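Local coordinates for protein EcmrR transcriptional regulator (PDB 6WL5) that probably senses multiple drugs, among them quaternary ammonium compounds, through a GyrI-like binding domain and activates transcription as a MerR-family regulator, at residues T51-E63 against L127-I139. Residues are numbered along the deposited sequence; the frame is centred on the assembly and turned at random.
Sequences TPAYCFTLYHDKE and LTNSPRESYIDGI. With 16A (cetyl-trimethyl-ammonium), chain E; 16A (cetyl-trimethyl-ammonium), chain F.
Glu133 takes two phenol protons on a single carboxylate oxygen: Tyr59 OH gives its proton to Glu133 OE2 at 2.7 Å, coming from above the carboxylate plane, while Tyr135 OH reaches the anti lone pair of that same OE2 at 2.6 Å. The other oxygen, OE1, is hydrogen-bonded to Tyr113 and lies 3.3 Å from the cetyl-trimethyl-ammonium methyl C18, so three tyrosines fix the carboxylate and its probable negative charge faces the ligand's cation. Thr57 OG1 sits 2.6 Å from Tyr135 OH, at the ring edge, and is also hydrogen-bonded to Tyr29. The Tyr59 ring is sandwiched between Thr57 CG2 and ligand C14; a leucine here, lacking ring and hydroxyl, would probably leave Glu133 OE2 without one of its two donors and open a gap between Thr57 CG2 and the ligand chain. The strands carrying these side chains, 55-59 and 132-137, run antiparallel: Thr57 and Glu133 form a hydrogen-bonded pair, flanked by Tyr135 N to Cys55 O and Tyr59 N to Pro131 O. Water 1 joins Cys55 N, Ser134 OG and Tyr135 O. On the reverse face Arg132, extended from CG to NE (chi3 175°), carries its guanidinium out to Tyr54, and NH1 donates to Tyr54 OH at 3.0 Å, in the guanidinium plane. Gln153 also bonds this hydroxyl, and Pro93 O takes Arg132 NH2. Just after strand 55-59 and just before strand 132-137, His60 ND1 and Ser130 OG are hydrogen-bonded at 2.9 Å; His60 NE2 is hydrogen-bonded to Glu72 OE1. A buried glutamate among tyrosines, facing a quaternary ammonium, is consistent with a cation-binding multidrug pocket, as in the related regulator BmrR.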
# COMPACT_ATOMS: atom_id res chain seq x y z
N THR A 51 -10.85 10.94 -4.46
CA THR A 51 -10.49 12.08 -3.61
C THR A 51 -11.17 11.86 -2.26
O THR A 51 -12.42 11.85 -2.20
CB THR A 51 -10.96 13.40 -4.24
OG1 THR A 51 -12.26 13.25 -4.81
CG2 THR A 51 -10.05 13.79 -5.36
N PRO A 52 -10.41 11.68 -1.17
CA PRO A 52 -8.95 11.62 -1.14
C PRO A 52 -8.39 10.40 -1.86
O PRO A 52 -9.08 9.39 -2.01
CB PRO A 52 -8.60 11.50 0.34
CG PRO A 52 -9.87 11.09 1.01
CD PRO A 52 -11.02 11.49 0.16
N ALA A 53 -7.13 10.51 -2.27
CA ALA A 53 -6.43 9.44 -2.93
C ALA A 53 -6.25 8.26 -1.97
O ALA A 53 -6.18 8.40 -0.74
CB ALA A 53 -5.05 9.93 -3.37
N TYR A 54 -6.11 7.07 -2.55
CA TYR A 54 -5.70 5.89 -1.78
C TYR A 54 -4.84 5.04 -2.71
O TYR A 54 -5.34 4.38 -3.62
CB TYR A 54 -6.92 5.11 -1.29
CG TYR A 54 -6.65 3.95 -0.33
CD1 TYR A 54 -5.53 3.91 0.48
CD2 TYR A 54 -7.57 2.90 -0.23
CE1 TYR A 54 -5.33 2.85 1.38
CE2 TYR A 54 -7.36 1.84 0.63
CZ TYR A 54 -6.24 1.81 1.44
OH TYR A 54 -6.09 0.70 2.29
N CYS A 55 -3.54 5.09 -2.49
CA CYS A 55 -2.54 4.51 -3.38
C CYS A 55 -1.64 3.67 -2.51
O CYS A 55 -1.05 4.19 -1.56
CB CYS A 55 -1.74 5.64 -4.03
SG CYS A 55 -0.39 5.04 -5.05
N PHE A 56 -1.57 2.36 -2.78
CA PHE A 56 -0.95 1.48 -1.80
C PHE A 56 -0.42 0.22 -2.45
O PHE A 56 -0.87 -0.20 -3.53
CB PHE A 56 -1.94 1.08 -0.68
CG PHE A 56 -3.19 0.43 -1.18
CD1 PHE A 56 -4.25 1.21 -1.63
CD2 PHE A 56 -3.33 -0.95 -1.20
CE1 PHE A 56 -5.43 0.65 -2.10
CE2 PHE A 56 -4.52 -1.53 -1.65
CZ PHE A 56 -5.58 -0.72 -2.09
N THR A 57 0.59 -0.35 -1.81
CA THR A 57 1.11 -1.65 -2.17
C THR A 57 0.51 -2.69 -1.23
O THR A 57 0.54 -2.52 -0.01
CB THR A 57 2.63 -1.68 -2.05
OG1 THR A 57 3.16 -0.73 -2.98
CG2 THR A 57 3.21 -3.09 -2.34
N LEU A 58 0.05 -3.79 -1.80
CA LEU A 58 -0.24 -4.98 -1.03
C LEU A 58 0.98 -5.88 -1.03
O LEU A 58 1.50 -6.24 -2.10
CB LEU A 58 -1.42 -5.71 -1.66
CG LEU A 58 -2.76 -4.96 -1.65
CD1 LEU A 58 -3.83 -5.73 -2.38
CD2 LEU A 58 -3.13 -4.70 -0.23
N TYR A 59 1.41 -6.28 0.16
CA TYR A 59 2.49 -7.25 0.33
C TYR A 59 1.90 -8.63 0.59
O TYR A 59 1.41 -8.89 1.69
CB TYR A 59 3.39 -6.81 1.49
CG TYR A 59 4.28 -5.64 1.07
CD1 TYR A 59 5.52 -5.85 0.49
CD2 TYR A 59 3.88 -4.31 1.25
CE1 TYR A 59 6.32 -4.79 0.07
CE2 TYR A 59 4.67 -3.25 0.85
CZ TYR A 59 5.91 -3.49 0.27
OH TYR A 59 6.74 -2.43 -0.10
N HIS A 60 1.95 -9.51 -0.41
CA HIS A 60 1.25 -10.79 -0.40
C HIS A 60 2.07 -11.96 0.12
O HIS A 60 1.52 -13.07 0.26
CB HIS A 60 0.77 -11.10 -1.82
CG HIS A 60 -0.35 -10.21 -2.29
ND1 HIS A 60 -1.53 -10.08 -1.60
CD2 HIS A 60 -0.48 -9.45 -3.40
CE1 HIS A 60 -2.35 -9.28 -2.25
NE2 HIS A 60 -1.74 -8.89 -3.36
N ASP A 61 3.33 -11.75 0.47
CA ASP A 61 4.13 -12.86 0.96
C ASP A 61 3.57 -13.37 2.28
O ASP A 61 2.93 -12.65 3.03
CB ASP A 61 5.58 -12.45 1.11
CG ASP A 61 6.31 -12.45 -0.23
OD1 ASP A 61 6.28 -13.50 -0.92
OD2 ASP A 61 6.86 -11.40 -0.60
N LYS A 62 3.81 -14.64 2.54
CA LYS A 62 3.30 -15.28 3.74
C LYS A 62 4.25 -15.18 4.90
O LYS A 62 4.03 -15.82 5.93
CB LYS A 62 3.01 -16.76 3.45
CG LYS A 62 1.88 -16.98 2.42
CD LYS A 62 0.73 -15.99 2.62
CE LYS A 62 -0.17 -15.83 1.39
NZ LYS A 62 -0.72 -17.12 0.89
N GLU A 63 5.40 -14.56 4.71
CA GLU A 63 6.34 -14.29 5.77
C GLU A 63 6.98 -12.94 5.46
O GLU A 63 6.85 -12.38 4.36
CB GLU A 63 7.42 -15.37 5.86
CG GLU A 63 8.37 -15.36 4.69
CD GLU A 63 9.45 -16.37 4.80
OE1 GLU A 63 9.46 -17.10 5.82
OE2 GLU A 63 10.26 -16.45 3.85
N LEU A 127 -2.99 -11.12 12.46
CA LEU A 127 -2.90 -10.60 11.08
C LEU A 127 -3.65 -11.54 10.14
O LEU A 127 -3.34 -12.74 10.07
CB LEU A 127 -1.43 -10.48 10.65
CG LEU A 127 -1.12 -9.99 9.24
CD1 LEU A 127 -1.49 -8.53 9.02
CD2 LEU A 127 0.38 -10.17 8.99
N THR A 128 -4.65 -11.03 9.42
CA THR A 128 -5.54 -11.88 8.64
C THR A 128 -5.59 -11.60 7.14
O THR A 128 -6.36 -12.28 6.44
CB THR A 128 -6.97 -11.75 9.21
OG1 THR A 128 -7.37 -10.38 9.21
CG2 THR A 128 -7.07 -12.29 10.66
N ASN A 129 -4.82 -10.62 6.63
CA ASN A 129 -4.71 -10.42 5.19
C ASN A 129 -3.43 -9.64 4.92
O ASN A 129 -2.66 -9.34 5.85
CB ASN A 129 -5.95 -9.74 4.59
CG ASN A 129 -6.27 -10.23 3.17
OD1 ASN A 129 -5.36 -10.49 2.36
ND2 ASN A 129 -7.58 -10.41 2.87
N SER A 130 -3.17 -9.36 3.65
CA SER A 130 -1.90 -8.76 3.24
C SER A 130 -1.74 -7.34 3.78
O SER A 130 -2.63 -6.51 3.61
CB SER A 130 -1.90 -8.71 1.72
OG SER A 130 -2.02 -10.02 1.21
N PRO A 131 -0.60 -7.03 4.42
CA PRO A 131 -0.31 -5.63 4.77
C PRO A 131 -0.40 -4.70 3.57
O PRO A 131 -0.07 -5.06 2.45
CB PRO A 131 1.13 -5.71 5.31
CG PRO A 131 1.20 -7.14 5.91
CD PRO A 131 0.46 -7.95 4.89
N ARG A 132 -0.88 -3.48 3.84
CA ARG A 132 -0.93 -2.41 2.84
C ARG A 132 0.01 -1.28 3.24
O ARG A 132 0.13 -0.94 4.42
CB ARG A 132 -2.35 -1.85 2.74
CG ARG A 132 -3.47 -2.88 2.72
CD ARG A 132 -4.82 -2.29 2.39
NE ARG A 132 -5.81 -3.35 2.27
CZ ARG A 132 -7.10 -3.14 2.05
NH1 ARG A 132 -7.53 -1.89 1.93
NH2 ARG A 132 -7.95 -4.16 2.00
N GLU A 133 0.66 -0.70 2.22
CA GLU A 133 1.62 0.38 2.41
C GLU A 133 1.11 1.54 1.59
O GLU A 133 1.20 1.53 0.36
CB GLU A 133 2.99 -0.10 1.92
CG GLU A 133 4.15 0.85 2.06
CD GLU A 133 5.44 0.10 1.71
OE1 GLU A 133 6.02 -0.47 2.64
OE2 GLU A 133 5.81 0.05 0.51
N SER A 134 0.52 2.53 2.25
CA SER A 134 -0.26 3.59 1.62
C SER A 134 0.60 4.85 1.52
O SER A 134 0.95 5.45 2.55
CB SER A 134 -1.50 3.85 2.47
OG SER A 134 -2.28 4.89 1.91
N TYR A 135 0.84 5.30 0.28
CA TYR A 135 1.75 6.41 -0.00
C TYR A 135 0.95 7.70 0.02
O TYR A 135 -0.00 7.87 -0.74
CB TYR A 135 2.39 6.22 -1.39
CG TYR A 135 3.03 4.84 -1.46
CD1 TYR A 135 4.14 4.54 -0.72
CD2 TYR A 135 2.47 3.84 -2.24
CE1 TYR A 135 4.70 3.26 -0.73
CE2 TYR A 135 3.02 2.58 -2.28
CZ TYR A 135 4.11 2.28 -1.52
OH TYR A 135 4.61 0.99 -1.58
N ILE A 136 1.35 8.62 0.90
CA ILE A 136 0.63 9.88 1.10
C ILE A 136 1.46 11.06 0.60
O ILE A 136 1.12 11.69 -0.42
CB ILE A 136 0.21 10.02 2.59
CG1 ILE A 136 -0.67 8.85 3.01
CG2 ILE A 136 -0.50 11.35 2.83
CD1 ILE A 136 -0.82 8.73 4.50
N ASP A 137 2.54 11.36 1.31
CA ASP A 137 3.50 12.38 0.94
C ASP A 137 4.85 11.73 0.61
O ASP A 137 5.24 10.74 1.23
CB ASP A 137 3.67 13.37 2.09
CG ASP A 137 2.41 14.18 2.38
OD1 ASP A 137 1.59 14.45 1.46
OD2 ASP A 137 2.24 14.50 3.56
N GLY A 138 5.51 12.25 -0.40
CA GLY A 138 6.73 11.63 -0.89
C GLY A 138 7.39 12.55 -1.90
O GLY A 138 7.10 13.75 -1.94
N ILE A 139 8.23 11.98 -2.76
CA ILE A 139 9.03 12.77 -3.70
C ILE A 139 8.16 13.55 -4.69
O ILE A 139 8.64 14.52 -5.28
CB ILE A 139 10.08 11.88 -4.38
CG1 ILE A 139 11.22 12.74 -4.94
CG2 ILE A 139 9.41 10.98 -5.45
CD1 ILE A 139 12.39 11.97 -5.38
C1 16A E . 2.80 -14.62 13.61
C2 16A E . 3.12 -14.01 12.25
C3 16A E . 4.56 -13.52 12.18
C4 16A E . 4.79 -12.42 11.14
C5 16A E . 3.81 -12.39 9.97
C6 16A E . 4.33 -11.48 8.87
C7 16A E . 3.70 -11.68 7.50
C8 16A E . 4.49 -10.87 6.48
C9 16A E . 3.58 -9.98 5.68
C10 16A E . 4.00 -9.83 4.22
C11 16A E . 5.42 -9.32 3.97
C12 16A E . 5.64 -7.87 4.39
C13 16A E . 6.87 -7.34 3.65
C14 16A E . 6.93 -5.83 3.77
C15 16A E . 8.25 -5.29 3.24
C16 16A E . 8.14 -3.79 3.18
N1 16A E . 9.43 -3.14 2.87
C17 16A E . 10.09 -3.69 1.67
C18 16A E . 9.05 -1.74 2.66
C19 16A E . 10.30 -3.15 4.04
C1 16A F . 15.46 13.86 -11.57
C2 16A F . 15.04 13.19 -10.29
C3 16A F . 13.97 12.21 -10.73
C4 16A F . 13.01 11.97 -9.60
C5 16A F . 11.87 11.13 -10.13
C6 16A F . 10.62 11.44 -9.36
C7 16A F . 9.48 10.63 -9.91
C8 16A F . 8.26 10.79 -9.05
C9 16A F . 7.10 9.99 -9.61
C10 16A F . 6.14 9.71 -8.49
C11 16A F . 5.19 8.52 -8.71
C12 16A F . 4.61 8.30 -7.31
C13 16A F . 3.44 7.34 -7.16
C14 16A F . 2.66 7.51 -5.82
C15 16A F . 1.35 8.25 -6.09
C16 16A F . 1.15 9.61 -5.44
N1 16A F . -0.17 9.72 -4.79
C17 16A F . -0.15 9.08 -3.47
C18 16A F . -0.45 11.15 -4.63
C19 16A F . -1.28 9.12 -5.55
O HOH W 1 -2.50 6.69 -0.19